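PDB 6DY3: N-acylethanolamine-hydrolyzing acid amidase beta-subunit from Caenorhabditis elegans, which probably hydrolyses bioactive fatty acid amides such as N-palmitoylethanolamine to ethanolamine and free fatty acids, as the nucleophile-bearing subunit of an autocatalytically cleaved heterodimer. Local coordinates for residues B[31-36]-B[43-48]; B[94-99]-B[111-116]; B[121-126]-B[136-141]; B[211-216]-B[228-233]. All blocks are in the same frame, centred on the assembly; numbering follows the deposited sequence.

How the contacts relate
From the N terminus, the chain makes its four contacts in series: each loop is closed before the next one opens, so none crosses or encloses another. Contact 1 closes the short hairpin of strands 31-38 and 41-49 at the margin of the larger sheet within this chain, where a strand of the alpha subunit continues it. Contact 2 joins helices 92-102 and 106-113, which pack on that sheet, and contact 3 closes the hairpin 122-127/134-139 farther across it. Contact 4 pairs 211-216 with the C-terminal residues in the second sheet. Contacts 1 and 2 meet through Tyr44 and Arg97, contacts 2 and 3 through Phe113, Arg115, Ile137 and Arg139. Leu47 packs on Phe211, Thr213 and Thr230, bringing contact 1 against contact 4.

Contact 1: B[31-36]-B[43-48]; sequences TIHVDF and QYSGLT
The Phe36 ring is sandwiched, with Val34 CG1 over one face and Tyr44 CE1 over the opposite one, while Tyr44 O lies in plane at its edge. Phe36 and Tyr44 form an offset stack, ring centroids 4.5 Å apart and planes at 21°, and Phe36 CB rests over the centre of the Tyr44 face. For this, Tyr44 CG takes the crowded position between its backbone N and carbonyl carbon (chi1 53°). On the other side of the sheet, the His33 ring has Gly46 O over one face and Leu47 CD2 at its edge.

These strands form a beta hairpin in the larger sheet of the Ntn-hydrolase fold. Val34 N bonds to Gly46 O at 2.9 Å, nearly along the C=O axis, and Gly46 N returns a bond to Val34 O; glycine suits this place, since a side chain would point to the face where Phe36 CE1 lies near and would probably crowd its ring. Phe36 O receives Gln43 N at 2.7 Å and, weakly, Tyr44 N at 3.5 Å, a classic beta bulge. Along its other edge, 31-36 pairs in parallel with a strand of the alpha subunit.

An alanine at Tyr44 would remove the stack and the hydroxyl, and would probably leave Phe36 and the link to helix 92-102 less firmly held. Tyrosine suits both demands: one face serves an apolar stack, while its hydroxyl is hydrogen-bonded to both Glu101 and Arg97, of opposite charge, which probably fix its position.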
# COMPACT_ATOMS: atom_id res chain seq x y z
N THR B 31 -6.06 9.53 6.48
CA THR B 31 -4.83 9.26 5.75
C THR B 31 -3.68 10.05 6.37
O THR B 31 -3.78 11.27 6.56
CB THR B 31 -4.98 9.62 4.27
OG1 THR B 31 -6.03 8.84 3.69
CG2 THR B 31 -3.69 9.35 3.51
N ILE B 32 -2.59 9.35 6.69
CA ILE B 32 -1.46 9.96 7.38
C ILE B 32 -0.15 9.49 6.75
O ILE B 32 -0.09 8.42 6.12
CB ILE B 32 -1.48 9.62 8.89
CG1 ILE B 32 -1.42 8.11 9.10
CG2 ILE B 32 -2.72 10.22 9.56
CD1 ILE B 32 -1.26 7.68 10.54
N HIS B 33 0.88 10.31 6.89
CA HIS B 33 2.24 9.93 6.54
C HIS B 33 3.02 9.69 7.82
O HIS B 33 2.88 10.44 8.79
CB HIS B 33 2.92 11.03 5.70
CG HIS B 33 4.35 10.73 5.36
ND1 HIS B 33 5.38 10.97 6.24
CD2 HIS B 33 4.92 10.20 4.25
CE1 HIS B 33 6.52 10.61 5.69
NE2 HIS B 33 6.27 10.14 4.49
N VAL B 34 3.82 8.63 7.83
CA VAL B 34 4.49 8.16 9.04
C VAL B 34 5.97 7.98 8.77
O VAL B 34 6.36 7.44 7.73
CB VAL B 34 3.87 6.85 9.55
CG1 VAL B 34 4.73 6.24 10.65
CG2 VAL B 34 2.45 7.10 10.07
N ASP B 35 6.80 8.45 9.70
CA ASP B 35 8.22 8.14 9.74
C ASP B 35 8.47 7.20 10.91
O ASP B 35 8.20 7.56 12.07
CB ASP B 35 9.06 9.41 9.88
CG ASP B 35 9.38 10.07 8.55
OD1 ASP B 35 9.63 11.29 8.53
OD2 ASP B 35 9.36 9.38 7.51
N PHE B 36 8.97 6.00 10.62
CA PHE B 36 9.31 5.03 11.64
C PHE B 36 10.76 5.27 12.05
O PHE B 36 11.68 5.02 11.27
CB PHE B 36 9.11 3.60 11.14
CG PHE B 36 7.67 3.24 10.89
CD1 PHE B 36 7.07 3.51 9.67
CD2 PHE B 36 6.92 2.62 11.88
CE1 PHE B 36 5.75 3.17 9.44
CE2 PHE B 36 5.59 2.28 11.65
CZ PHE B 36 5.01 2.56 10.43
N GLN B 43 14.07 4.86 10.01
CA GLN B 43 14.31 3.54 9.44
C GLN B 43 13.58 3.38 8.11
O GLN B 43 14.15 2.91 7.12
CB GLN B 43 13.89 2.46 10.43
CG GLN B 43 14.54 2.59 11.79
CD GLN B 43 16.04 2.64 11.70
OE1 GLN B 43 16.68 1.69 11.26
NE2 GLN B 43 16.62 3.77 12.09
N TYR B 44 12.30 3.74 8.09
CA TYR B 44 11.49 3.67 6.88
C TYR B 44 10.26 4.53 7.11
O TYR B 44 9.92 4.86 8.24
CB TYR B 44 11.11 2.23 6.53
CG TYR B 44 10.44 1.47 7.66
CD1 TYR B 44 9.06 1.42 7.76
CD2 TYR B 44 11.19 0.83 8.63
CE1 TYR B 44 8.45 0.74 8.79
CE2 TYR B 44 10.59 0.15 9.67
CZ TYR B 44 9.22 0.11 9.74
OH TYR B 44 8.60 -0.56 10.77
N SER B 45 9.63 4.92 6.01
CA SER B 45 8.44 5.74 6.03
C SER B 45 7.32 5.02 5.28
O SER B 45 7.55 4.04 4.57
CB SER B 45 8.70 7.12 5.40
OG SER B 45 9.83 7.74 5.99
N GLY B 46 6.11 5.51 5.46
CA GLY B 46 4.97 4.92 4.78
C GLY B 46 3.73 5.78 4.91
O GLY B 46 3.64 6.67 5.75
N LEU B 47 2.79 5.51 4.01
CA LEU B 47 1.44 6.03 4.12
C LEU B 47 0.56 4.95 4.73
O LEU B 47 0.76 3.75 4.49
CB LEU B 47 0.90 6.44 2.75
CG LEU B 47 1.52 7.71 2.14
CD1 LEU B 47 1.17 7.82 0.66
CD2 LEU B 47 1.04 8.95 2.88
N THR B 48 -0.35 5.35 5.60
CA THR B 48 -1.28 4.41 6.18
C THR B 48 -2.49 5.20 6.67
O THR B 48 -2.65 6.38 6.36
CB THR B 48 -0.62 3.58 7.29
OG1 THR B 48 -1.53 2.56 7.73
CG2 THR B 48 -0.23 4.46 8.48

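Contact 2: B[94-99]-B[111-116]; sequences FFIRDV and DAFSRT
Phe113 lays its ring tip against Ile96 and Val99, CE1 meeting Ile96 CD1 at 3.5 Å and CZ meeting Val99 CG1 at 3.5 Å. This is packing between consecutive helices, 92-102 and 106-113, in a helical layer of the αββα sandwich of the Ntn hydrolases. With CG anti to the carbonyl carbon (chi1 -67°), the Phe113 side chain crosses Ile96 at about a right angle and Val99 obliquely; branched aliphatic residues suit the first helix because their methyls can fit round a flat ring. Phe113 also touches Val66, Ile124, Val126 and Ile137 of the underlying sheet, so the ring is buried between helix and strands. An alanine in place of Phe113 would remove this ring, and would probably loosen the packing of both helices on each other and on the sheet.

Phe95 extends from the first helix with CG anti to the backbone N (chi1 -175°), sliding past Phe113 in the opposite direction. Its CE2 lies 3.8 Å from Phe113 CD1, which approaches in the plane of the Phe95 ring, and Ala112 O also stands at that edge. Phe119 meets Phe95 edge-to-face. Nearer the surface, the poorly ordered Arg115 brings NH2 to within 3.6 Å of Phe95 CZ. Where the two backbones run nearest, alanine's small side chain permits the approach, Ala112 CB touching Val99 CG2 at 4.1 Å.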
# COMPACT_ATOMS: atom_id res chain seq x y z
N PHE B 94 1.63 -6.20 7.13
CA PHE B 94 2.72 -6.35 8.09
C PHE B 94 3.92 -7.06 7.48
O PHE B 94 5.06 -6.83 7.91
CB PHE B 94 2.21 -7.09 9.33
CG PHE B 94 1.08 -6.38 10.00
CD1 PHE B 94 -0.22 -6.71 9.71
CD2 PHE B 94 1.33 -5.33 10.88
CE1 PHE B 94 -1.27 -6.04 10.30
CE2 PHE B 94 0.28 -4.65 11.48
CZ PHE B 94 -1.02 -5.01 11.19
N PHE B 95 3.69 -7.89 6.47
CA PHE B 95 4.82 -8.44 5.73
C PHE B 95 5.59 -7.33 5.02
O PHE B 95 6.82 -7.31 5.06
CB PHE B 95 4.32 -9.48 4.72
CG PHE B 95 5.42 -10.20 3.99
CD1 PHE B 95 5.88 -11.42 4.44
CD2 PHE B 95 5.99 -9.67 2.85
CE1 PHE B 95 6.88 -12.09 3.79
CE2 PHE B 95 6.99 -10.33 2.19
CZ PHE B 95 7.44 -11.54 2.66
N ILE B 96 4.87 -6.40 4.39
CA ILE B 96 5.51 -5.27 3.72
C ILE B 96 6.31 -4.45 4.72
O ILE B 96 7.47 -4.09 4.47
CB ILE B 96 4.46 -4.40 3.00
CG1 ILE B 96 3.60 -5.24 2.04
CG2 ILE B 96 5.14 -3.25 2.25
CD1 ILE B 96 4.35 -5.85 0.88
N ARG B 97 5.70 -4.12 5.86
CA ARG B 97 6.40 -3.32 6.86
C ARG B 97 7.63 -4.04 7.37
O ARG B 97 8.68 -3.41 7.60
CB ARG B 97 5.46 -2.98 8.02
CG ARG B 97 6.11 -2.19 9.13
CD ARG B 97 5.11 -1.90 10.24
NE ARG B 97 5.77 -1.42 11.45
CZ ARG B 97 5.13 -1.17 12.59
NH1 ARG B 97 3.82 -1.36 12.68
NH2 ARG B 97 5.81 -0.74 13.65
N ASP B 98 7.54 -5.36 7.54
CA ASP B 98 8.69 -6.13 8.01
C ASP B 98 9.83 -6.08 6.99
O ASP B 98 11.00 -6.06 7.37
CB ASP B 98 8.27 -7.57 8.28
CG ASP B 98 9.41 -8.42 8.79
OD1 ASP B 98 9.72 -8.33 10.00
OD2 ASP B 98 9.98 -9.19 7.99
N VAL B 99 9.50 -6.07 5.70
CA VAL B 99 10.54 -5.96 4.68
C VAL B 99 11.19 -4.59 4.75
O VAL B 99 12.42 -4.47 4.65
CB VAL B 99 9.95 -6.25 3.29
CG1 VAL B 99 10.98 -5.96 2.19
CG2 VAL B 99 9.48 -7.69 3.20
N ASP B 111 13.98 -9.77 -3.44
CA ASP B 111 14.03 -11.20 -3.18
C ASP B 111 13.05 -11.60 -2.08
O ASP B 111 12.39 -12.64 -2.17
CB ASP B 111 15.45 -11.62 -2.82
CG ASP B 111 16.39 -11.58 -4.02
OD1 ASP B 111 15.90 -11.79 -5.15
OD2 ASP B 111 17.60 -11.33 -3.83
N ALA B 112 12.92 -10.77 -1.04
CA ALA B 112 11.99 -11.06 0.04
C ALA B 112 10.56 -11.14 -0.49
O ALA B 112 9.79 -12.03 -0.09
CB ALA B 112 12.10 -10.01 1.13
N PHE B 113 10.19 -10.23 -1.38
CA PHE B 113 8.86 -10.22 -1.98
C PHE B 113 8.66 -11.35 -2.98
O PHE B 113 7.51 -11.61 -3.36
CB PHE B 113 8.59 -8.87 -2.67
CG PHE B 113 8.49 -7.69 -1.73
CD1 PHE B 113 7.76 -7.78 -0.55
CD2 PHE B 113 9.12 -6.50 -2.02
CE1 PHE B 113 7.67 -6.70 0.31
CE2 PHE B 113 9.03 -5.42 -1.16
CZ PHE B 113 8.30 -5.52 0.00
N SER B 114 9.73 -12.00 -3.43
CA SER B 114 9.65 -13.05 -4.45
C SER B 114 9.70 -14.46 -3.87
O SER B 114 9.66 -15.42 -4.65
CB SER B 114 10.79 -12.88 -5.46
OG SER B 114 10.78 -11.59 -6.01
N ARG B 115 9.80 -14.62 -2.56
CA ARG B 115 9.93 -15.95 -1.98
C ARG B 115 8.69 -16.79 -2.29
O ARG B 115 7.56 -16.29 -2.26
CB ARG B 115 10.14 -15.86 -0.47
CG ARG B 115 11.55 -15.46 -0.07
CD ARG B 115 11.79 -15.75 1.41
NE ARG B 115 10.94 -14.93 2.28
CZ ARG B 115 11.35 -13.87 2.97
NH1 ARG B 115 12.62 -13.47 2.93
NH2 ARG B 115 10.48 -13.20 3.72
N THR B 116 8.92 -18.07 -2.58
CA THR B 116 7.83 -19.00 -2.86
C THR B 116 7.19 -19.39 -1.53
O THR B 116 7.70 -20.25 -0.81
CB THR B 116 8.33 -20.23 -3.60
OG1 THR B 116 8.90 -19.84 -4.85
CG2 THR B 116 7.18 -21.20 -3.86

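Contact 3: B[121-126]-B[136-141]; sequences PSYIIV and VISRNR
Backbone hydrogen bonds define the pairing of this antiparallel hairpin. Ile124 and Ile137 exchange two nearly straight bonds, Ile124 N to Ile137 O at 2.8 Å and Ile137 N to Ile124 O at 2.7 Å. Two residues along, past the non-hydrogen-bonded pair Tyr123/Ser138, Arg139 N donates to Ser122 O at 2.9 Å; the return bond from Ser122 N is weak. Tyr123 CA adds a C-H contact to Ile137 O.

Apolar contacts fall on both faces. Ile124 and Ile137 meet at their branch points, CB to CB 4.0 Å apart, and Ile137 CD1 reaches across to Val126 CG2. On the other face Ile125 and Val136 lie side by side, Ile125 CG1 3.9 Å from Val136 CG2. Isoleucine and valine suit these positions, since extended strands readily accommodate beta-branched side chains.

Polar side chains mostly look beyond the pair. Ser138 OG lies in plane at the Tyr123 ring edge, 3.5 Å from Tyr123 CE1, while the tyrosine hydroxyl bonds to Phe164 O, beside Asn163, which is probably important for activity, as in related enzymes. The Arg139 chain bends at chi2 and chi3, its CG passing Ser122 OG, which is hydrogen-bonded to Ser120 O; Arg139 NH1 bonds to Phe113 O and Arg115 O.

The hairpin lies in the larger sheet, between strand 64-70, which bonds to Tyr123 and Ile125, and strand 145-149, which bonds to Val136 and Ser138. Helix 106-113 packs on the face carrying Ile124 and Ile137.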
# COMPACT_ATOMS: atom_id res chain seq x y z
N PRO B 121 -2.77 -12.92 -3.57
CA PRO B 121 -2.49 -12.43 -4.93
C PRO B 121 -2.50 -10.91 -4.95
O PRO B 121 -3.38 -10.26 -4.39
CB PRO B 121 -3.62 -13.03 -5.77
CG PRO B 121 -4.04 -14.23 -5.02
CD PRO B 121 -3.89 -13.88 -3.57
N SER B 122 -1.50 -10.34 -5.61
CA SER B 122 -1.30 -8.90 -5.58
C SER B 122 -0.18 -8.56 -6.55
O SER B 122 0.48 -9.44 -7.11
CB SER B 122 -0.98 -8.41 -4.17
OG SER B 122 0.12 -9.12 -3.64
N TYR B 123 0.02 -7.26 -6.75
CA TYR B 123 1.16 -6.74 -7.48
C TYR B 123 1.99 -5.91 -6.52
O TYR B 123 1.48 -4.94 -5.95
CB TYR B 123 0.73 -5.89 -8.67
CG TYR B 123 0.00 -6.64 -9.76
CD1 TYR B 123 0.68 -7.54 -10.58
CD2 TYR B 123 -1.35 -6.42 -10.00
CE1 TYR B 123 0.02 -8.21 -11.59
CE2 TYR B 123 -2.01 -7.09 -11.01
CZ TYR B 123 -1.33 -7.98 -11.80
OH TYR B 123 -1.99 -8.65 -12.80
N ILE B 124 3.26 -6.27 -6.37
CA ILE B 124 4.20 -5.52 -5.55
C ILE B 124 5.13 -4.78 -6.50
O ILE B 124 5.86 -5.41 -7.28
CB ILE B 124 4.98 -6.44 -4.59
CG1 ILE B 124 4.01 -7.18 -3.67
CG2 ILE B 124 5.98 -5.63 -3.78
CD1 ILE B 124 4.65 -8.22 -2.79
N ILE B 125 5.10 -3.46 -6.43
CA ILE B 125 5.90 -2.60 -7.30
C ILE B 125 7.03 -2.02 -6.45
O ILE B 125 6.78 -1.37 -5.43
CB ILE B 125 5.05 -1.49 -7.93
CG1 ILE B 125 4.01 -2.08 -8.88
CG2 ILE B 125 5.93 -0.49 -8.66
CD1 ILE B 125 2.72 -2.51 -8.21
N VAL B 126 8.26 -2.24 -6.89
CA VAL B 126 9.45 -1.83 -6.15
C VAL B 126 10.30 -0.95 -7.04
O VAL B 126 10.50 -1.25 -8.22
CB VAL B 126 10.26 -3.05 -5.65
CG1 VAL B 126 11.32 -2.62 -4.65
CG2 VAL B 126 9.33 -4.11 -5.05
N VAL B 136 7.84 -5.00 -11.30
CA VAL B 136 6.51 -5.41 -10.86
C VAL B 136 6.61 -6.87 -10.46
O VAL B 136 7.02 -7.71 -11.27
CB VAL B 136 5.46 -5.20 -11.96
CG1 VAL B 136 4.14 -5.84 -11.56
CG2 VAL B 136 5.25 -3.72 -12.22
N ILE B 137 6.27 -7.17 -9.22
CA ILE B 137 6.25 -8.54 -8.72
C ILE B 137 4.80 -9.02 -8.70
O ILE B 137 3.95 -8.43 -8.02
CB ILE B 137 6.88 -8.65 -7.32
CG1 ILE B 137 8.34 -8.18 -7.37
CG2 ILE B 137 6.77 -10.08 -6.79
CD1 ILE B 137 9.00 -8.07 -6.02
N SER B 138 4.52 -10.08 -9.44
CA SER B 138 3.18 -10.63 -9.53
C SER B 138 3.08 -11.81 -8.58
O SER B 138 3.66 -12.87 -8.84
CB SER B 138 2.86 -11.07 -10.96
OG SER B 138 3.02 -9.97 -11.85
N ARG B 139 2.36 -11.63 -7.48
CA ARG B 139 2.06 -12.72 -6.57
C ARG B 139 0.87 -13.48 -7.14
O ARG B 139 -0.24 -12.94 -7.22
CB ARG B 139 1.76 -12.20 -5.16
CG ARG B 139 2.92 -11.45 -4.52
CD ARG B 139 4.18 -12.31 -4.43
NE ARG B 139 3.91 -13.64 -3.91
CZ ARG B 139 4.84 -14.48 -3.49
NH1 ARG B 139 6.12 -14.14 -3.52
NH2 ARG B 139 4.50 -15.67 -3.03
N ASN B 140 1.10 -14.73 -7.54
CA ASN B 140 0.09 -15.52 -8.21
C ASN B 140 -0.62 -16.42 -7.22
O ASN B 140 -0.22 -16.55 -6.06
CB ASN B 140 0.72 -16.37 -9.33
CG ASN B 140 1.44 -15.53 -10.37
OD1 ASN B 140 0.92 -14.50 -10.81
ND2 ASN B 140 2.64 -15.95 -10.75
N ARG B 141 -1.71 -17.03 -7.69
CA ARG B 141 -2.43 -18.01 -6.91
C ARG B 141 -1.59 -19.29 -6.81
O ARG B 141 -1.38 -19.95 -7.84
CB ARG B 141 -3.79 -18.31 -7.54
CG ARG B 141 -4.76 -17.16 -7.47
CD ARG B 141 -6.03 -17.47 -8.23
NE ARG B 141 -7.09 -16.49 -7.98
CZ ARG B 141 -8.26 -16.47 -8.62
NH1 ARG B 141 -8.52 -17.38 -9.55
NH2 ARG B 141 -9.16 -15.54 -8.32

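Contact 4: B[211-216]-B[228-233]; sequences FSTVMV and QSTWIL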
# COMPACT_ATOMS: atom_id res chain seq x y z
N PHE B 211 -5.75 9.19 -2.43
CA PHE B 211 -4.56 10.03 -2.48
C PHE B 211 -3.72 9.68 -3.69
O PHE B 211 -3.83 8.60 -4.27
CB PHE B 211 -3.71 9.91 -1.20
CG PHE B 211 -3.11 8.55 -0.97
CD1 PHE B 211 -2.02 8.11 -1.70
CD2 PHE B 211 -3.61 7.73 0.03
CE1 PHE B 211 -1.47 6.88 -1.47
CE2 PHE B 211 -3.05 6.49 0.27
CZ PHE B 211 -1.98 6.07 -0.48
N SER B 212 -2.85 10.63 -4.04
CA SER B 212 -1.81 10.44 -5.03
C SER B 212 -0.48 10.77 -4.36
O SER B 212 -0.39 11.73 -3.60
CB SER B 212 -2.01 11.35 -6.25
OG SER B 212 -3.20 11.06 -6.95
N THR B 213 0.55 9.97 -4.65
CA THR B 213 1.85 10.16 -4.02
C THR B 213 2.96 9.88 -5.02
O THR B 213 2.77 9.15 -6.00
CB THR B 213 2.02 9.25 -2.78
OG1 THR B 213 3.19 9.62 -2.06
CG2 THR B 213 2.12 7.80 -3.18
N VAL B 214 4.11 10.49 -4.77
CA VAL B 214 5.31 10.27 -5.56
C VAL B 214 6.45 9.99 -4.61
O VAL B 214 6.58 10.64 -3.56
CB VAL B 214 5.64 11.49 -6.46
CG1 VAL B 214 6.90 11.22 -7.28
CG2 VAL B 214 4.47 11.82 -7.38
N MET B 215 7.29 9.02 -4.97
CA MET B 215 8.44 8.63 -4.17
C MET B 215 9.65 8.52 -5.08
O MET B 215 9.57 7.91 -6.15
CB MET B 215 8.19 7.30 -3.45
CG MET B 215 7.16 7.37 -2.35
SD MET B 215 6.86 5.77 -1.57
CE MET B 215 6.06 4.88 -2.91
N VAL B 216 10.74 9.16 -4.68
CA VAL B 216 12.02 9.04 -5.37
C VAL B 216 13.05 8.58 -4.35
O VAL B 216 13.73 9.42 -3.75
CB VAL B 216 12.43 10.36 -6.03
CG1 VAL B 216 13.58 10.12 -7.00
CG2 VAL B 216 11.24 11.01 -6.74
N GLN B 228 6.13 15.36 1.96
CA GLN B 228 5.32 16.46 1.44
C GLN B 228 4.80 16.20 0.03
O GLN B 228 4.18 17.09 -0.56
CB GLN B 228 6.13 17.76 1.46
CG GLN B 228 7.43 17.70 0.66
CD GLN B 228 7.23 17.89 -0.84
OE1 GLN B 228 6.75 18.93 -1.29
NE2 GLN B 228 7.59 16.87 -1.61
N SER B 229 5.03 15.00 -0.52
CA SER B 229 4.66 14.70 -1.90
C SER B 229 3.27 14.09 -2.05
O SER B 229 2.81 13.92 -3.18
CB SER B 229 5.70 13.74 -2.50
OG SER B 229 5.68 12.50 -1.84
N THR B 230 2.59 13.75 -0.96
CA THR B 230 1.29 13.11 -1.06
C THR B 230 0.17 14.15 -1.09
O THR B 230 0.24 15.17 -0.41
CB THR B 230 1.07 12.15 0.10
OG1 THR B 230 2.15 11.22 0.14
CG2 THR B 230 -0.23 11.39 -0.06
N TRP B 231 -0.87 13.84 -1.86
CA TRP B 231 -1.98 14.74 -2.11
C TRP B 231 -3.27 13.99 -1.85
O TRP B 231 -3.56 13.00 -2.53
CB TRP B 231 -1.92 15.26 -3.55
CG TRP B 231 -3.05 16.14 -3.97
CD1 TRP B 231 -4.09 15.80 -4.78
CD2 TRP B 231 -3.24 17.52 -3.62
NE1 TRP B 231 -4.93 16.89 -4.96
CE2 TRP B 231 -4.42 17.95 -4.26
CE3 TRP B 231 -2.53 18.44 -2.84
CZ2 TRP B 231 -4.91 19.25 -4.13
CZ3 TRP B 231 -3.01 19.72 -2.71
CH2 TRP B 231 -4.19 20.12 -3.35
N ILE B 232 -4.03 14.43 -0.86
CA ILE B 232 -5.35 13.87 -0.59
C ILE B 232 -6.35 14.59 -1.49
O ILE B 232 -6.49 15.81 -1.41
CB ILE B 232 -5.72 14.00 0.89
CG1 ILE B 232 -4.67 13.30 1.75
CG2 ILE B 232 -7.12 13.42 1.13
CD1 ILE B 232 -4.89 13.44 3.22
N LEU B 233 -7.03 13.83 -2.35
CA LEU B 233 -7.80 14.50 -3.39
C LEU B 233 -9.12 15.03 -2.85
O LEU B 233 -9.73 14.43 -1.96
CB LEU B 233 -8.06 13.54 -4.54
CG LEU B 233 -6.80 13.33 -5.38
CD1 LEU B 233 -6.06 12.11 -4.88
CD2 LEU B 233 -7.10 13.22 -6.85
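Ser229 turns its hydroxyl toward strand 209-215, OG donating to Val214 O at 2.7 Å in the carbonyl plane; chi1 of 65° sets OG between its backbone N and carbonyl carbon. Serine suits this place, its short polar side chain binding a strand carbonyl before regular pairing begins. Thr230 follows, alongside Thr213 and pointing the same way, with the two OG1 atoms hydrogen-bonded at 2.9 Å. Its methyl CG2, anti to the backbone N, packs by Ser212 O and by Phe211 CB, 3.9 Å from the latter. Thr213 also packs on Arg17, a residue probably important for activity.

At Trp231 the chain becomes the short outermost strand, within this chain, of the second antiparallel sheet of the Ntn fold. Trp231 N donates to Ser212 O at 2.8 Å and Trp231 O accepts from Ser212 N at 2.9 Å. The indole extends outward from the pair and packs on Leu10 of the alpha subunit. Ile232 forms a non-hydrogen-bonded pair with Phe211, and its O accepts a bond from Arg12 of the alpha subunit. Leu233 swings CD1 back over the first strand, 3.5 Å from Phe211 CA and 3.7 Å from Ser212 OG, whose hydrogen bond goes to Asn18.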